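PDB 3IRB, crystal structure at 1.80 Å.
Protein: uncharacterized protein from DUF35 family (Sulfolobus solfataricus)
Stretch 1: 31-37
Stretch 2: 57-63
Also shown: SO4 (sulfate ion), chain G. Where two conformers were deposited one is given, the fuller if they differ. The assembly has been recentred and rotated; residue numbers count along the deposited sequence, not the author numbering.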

# COMPACT_ATOMS: atom_id res chain seq x y z
N PRO A 31 15.57 -9.58 -0.66
CA PRO A 31 15.71 -9.32 0.79
C PRO A 31 14.85 -8.13 1.25
O PRO A 31 14.38 -8.14 2.38
CB PRO A 31 17.21 -9.05 0.97
CG PRO A 31 17.72 -8.70 -0.41
CD PRO A 31 16.86 -9.51 -1.36
N ALA A 32 14.64 -7.13 0.38
CA ALA A 32 13.81 -5.97 0.72
C ALA A 32 12.35 -6.36 0.88
O ALA A 32 11.68 -5.96 1.84
CB ALA A 32 13.98 -4.84 -0.32
N GLY A 33 11.88 -7.18 -0.06
CA GLY A 33 10.59 -7.82 0.04
C GLY A 33 10.39 -8.56 1.33
O GLY A 33 9.35 -8.43 1.96
N GLU A 34 11.41 -9.31 1.74
CA GLU A 34 11.35 -10.06 2.98
C GLU A 34 11.22 -9.09 4.18
O GLU A 34 10.39 -9.31 5.05
CB GLU A 34 12.53 -11.03 3.13
N GLN A 35 12.01 -8.01 4.19
CA GLN A 35 11.92 -7.00 5.26
C GLN A 35 10.53 -6.38 5.29
O GLN A 35 9.96 -6.19 6.35
CB GLN A 35 12.91 -5.85 5.05
CG GLN A 35 14.35 -6.13 5.41
CD GLN A 35 14.53 -6.58 6.85
OE1 GLN A 35 14.18 -5.86 7.79
NE2 GLN A 35 15.08 -7.77 7.03
N PHE A 36 10.01 -6.04 4.13
CA PHE A 36 8.68 -5.45 4.07
C PHE A 36 7.62 -6.35 4.69
O PHE A 36 6.87 -5.92 5.55
CB PHE A 36 8.31 -5.09 2.64
CG PHE A 36 6.97 -4.46 2.53
CD1 PHE A 36 6.75 -3.16 3.01
CD2 PHE A 36 5.91 -5.16 1.97
CE1 PHE A 36 5.49 -2.60 2.92
CE2 PHE A 36 4.67 -4.61 1.87
CZ PHE A 36 4.44 -3.34 2.35
N PHE A 37 7.53 -7.59 4.21
CA PHE A 37 6.47 -8.49 4.68
C PHE A 37 6.67 -8.94 6.13
O PHE A 37 5.69 -9.12 6.86
CB PHE A 37 6.28 -9.67 3.71
CG PHE A 37 5.57 -9.25 2.45
CD1 PHE A 37 4.18 -9.05 2.46
CD2 PHE A 37 6.28 -8.91 1.33
CE1 PHE A 37 3.54 -8.59 1.35
CE2 PHE A 37 5.64 -8.46 0.21
CZ PHE A 37 4.28 -8.29 0.21
N PHE A 57 11.71 4.40 -0.37
CA PHE A 57 10.74 3.69 -1.20
C PHE A 57 9.86 2.84 -0.32
O PHE A 57 10.34 2.17 0.60
CB PHE A 57 11.42 2.75 -2.21
CG PHE A 57 12.35 3.45 -3.15
CD1 PHE A 57 11.86 3.99 -4.34
CD2 PHE A 57 13.69 3.61 -2.83
CE1 PHE A 57 12.68 4.63 -5.22
CE2 PHE A 57 14.53 4.27 -3.71
CZ PHE A 57 14.03 4.78 -4.92
N VAL A 58 8.57 2.81 -0.65
CA VAL A 58 7.65 1.88 -0.01
C VAL A 58 6.83 1.21 -1.14
O VAL A 58 6.43 1.89 -2.07
CB VAL A 58 6.74 2.60 1.02
CG1 VAL A 58 5.73 3.56 0.33
CG2 VAL A 58 6.06 1.57 1.94
N PRO A 59 6.66 -0.13 -1.09
CA PRO A 59 7.33 -1.09 -0.20
C PRO A 59 8.84 -1.05 -0.40
O PRO A 59 9.32 -0.53 -1.42
CB PRO A 59 6.76 -2.45 -0.63
CG PRO A 59 5.43 -2.10 -1.29
CD PRO A 59 5.66 -0.77 -1.95
N ALA A 60 9.58 -1.49 0.60
CA ALA A 60 11.03 -1.52 0.54
C ALA A 60 11.52 -2.16 -0.76
O ALA A 60 10.96 -3.14 -1.24
CB ALA A 60 11.59 -2.25 1.71
N ARG A 61 12.60 -1.63 -1.32
CA ARG A 61 13.17 -2.24 -2.48
C ARG A 61 14.68 -2.31 -2.39
O ARG A 61 15.29 -1.58 -1.64
CB ARG A 61 12.68 -1.54 -3.76
CG ARG A 61 13.11 -0.15 -3.95
CD ARG A 61 12.64 0.35 -5.33
NE ARG A 61 11.25 0.74 -5.40
CZ ARG A 61 10.72 1.46 -6.40
NH1 ARG A 61 11.49 1.89 -7.41
NH2 ARG A 61 9.44 1.79 -6.39
N SER A 62 15.26 -3.23 -3.15
CA SER A 62 16.66 -3.57 -2.97
C SER A 62 17.56 -2.86 -3.99
O SER A 62 18.77 -2.98 -3.93
CB SER A 62 16.79 -5.08 -3.04
OG SER A 62 16.35 -5.53 -4.30
N TYR A 63 16.95 -2.13 -4.92
CA TYR A 63 17.67 -1.45 -6.01
C TYR A 63 17.07 -0.08 -6.29
O TYR A 63 15.85 0.08 -6.26
CB TYR A 63 17.57 -2.27 -7.28
CG TYR A 63 18.50 -1.81 -8.41
CD1 TYR A 63 19.86 -1.85 -8.26
CD2 TYR A 63 17.99 -1.36 -9.62
CE1 TYR A 63 20.72 -1.45 -9.28
CE2 TYR A 63 18.83 -0.94 -10.65
CZ TYR A 63 20.19 -1.00 -10.48
OH TYR A 63 21.04 -0.60 -11.48
S SO4 G . 9.73 3.62 -10.14
O1 SO4 G . 9.85 5.07 -10.26
O2 SO4 G . 11.06 3.02 -10.29
O3 SO4 G . 8.81 3.11 -11.14
O4 SO4 G . 9.15 3.31 -8.85

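The centre of this contact is apolar, and it is built from two short alanines and one phenylalanine set against a proline. A32 and F36 lie one helical turn apart, so their CA-to-CB bonds leave the same side of the helix and both point toward the second stretch. F36, with chi1 in the t well, lays its ring against P59. The CB of P59 sits 3.5 Å from the centroid of the F36 ring and only 5° off the ring normal, a nearly ideal CH-pi arrangement: the weakly positive hydrogens of a proline methylene meet the electron-rich face of an aromatic ring. The closest atoms of the pair, F36 CD1 and P59 CB, are 3.7 Å apart. The peptide bond before P59 is cis, a form that proline tolerates far better than other residues, and it turns the chain directly after the strand residues F57 and V58. V58 adds a looser apolar contact, its CG2 lying 4.3 Å from F36 CE1.

Next along the loop comes A60, whose CB also points toward the helix. A60 CB lies 4.4 Å from F36 CB and 4.1 Å from A32 CB, so a single methyl group touches both helix residues. Small side chains suit this place because the backbones come close: the CA atoms of A32 and R61 are 5.0 Å apart. The methyl of A32 reaches the loop's main chain itself, with A32 CB 3.3 Å from R61 C, 3.5 Å from S62 N and 3.6 Å from A60 O. Such distances leave little free space between that methyl and the loop backbone. G33, beside A32, has no side chain to contribute and merely brings its N to 4.3 Å from A60 O.

No hydrogen bond crosses between the stretches. Within 31-37 the helix makes its own backbone bonds: Q35 N donates to P31 O at 3.0 Å, F36 N to A32 O at 2.8 Å and F37 N to G33 O at 3.0 Å, the i to i-4 pattern of an alpha helix. The two segments are therefore held together here by van der Waals packing and the CH-pi contact, with 297 Å² buried in total.

Toward the outside the chemistry becomes polar. S62 is a transitional residue: its CB lies 3.9 Å from the CB of A32, while its hydroxyl makes no hydrogen bond to residues 31-37. R61 points its CA-to-CB bond away from the helix, which suits a long, charged side chain at the exposed margin of an apolar contact. Its guanidinium binds a sulfate ion, probably from the crystallisation liquor. R61 NH2 donates to SO4 O4 at 2.9 Å, and R61 NH1 donates to both SO4 O4 and SO4 O2 at 3.1 Å each. O4 lies at the guanidinium edge near its plane, where the N-H bonds point, so hydrogen bonding and charge attraction act together.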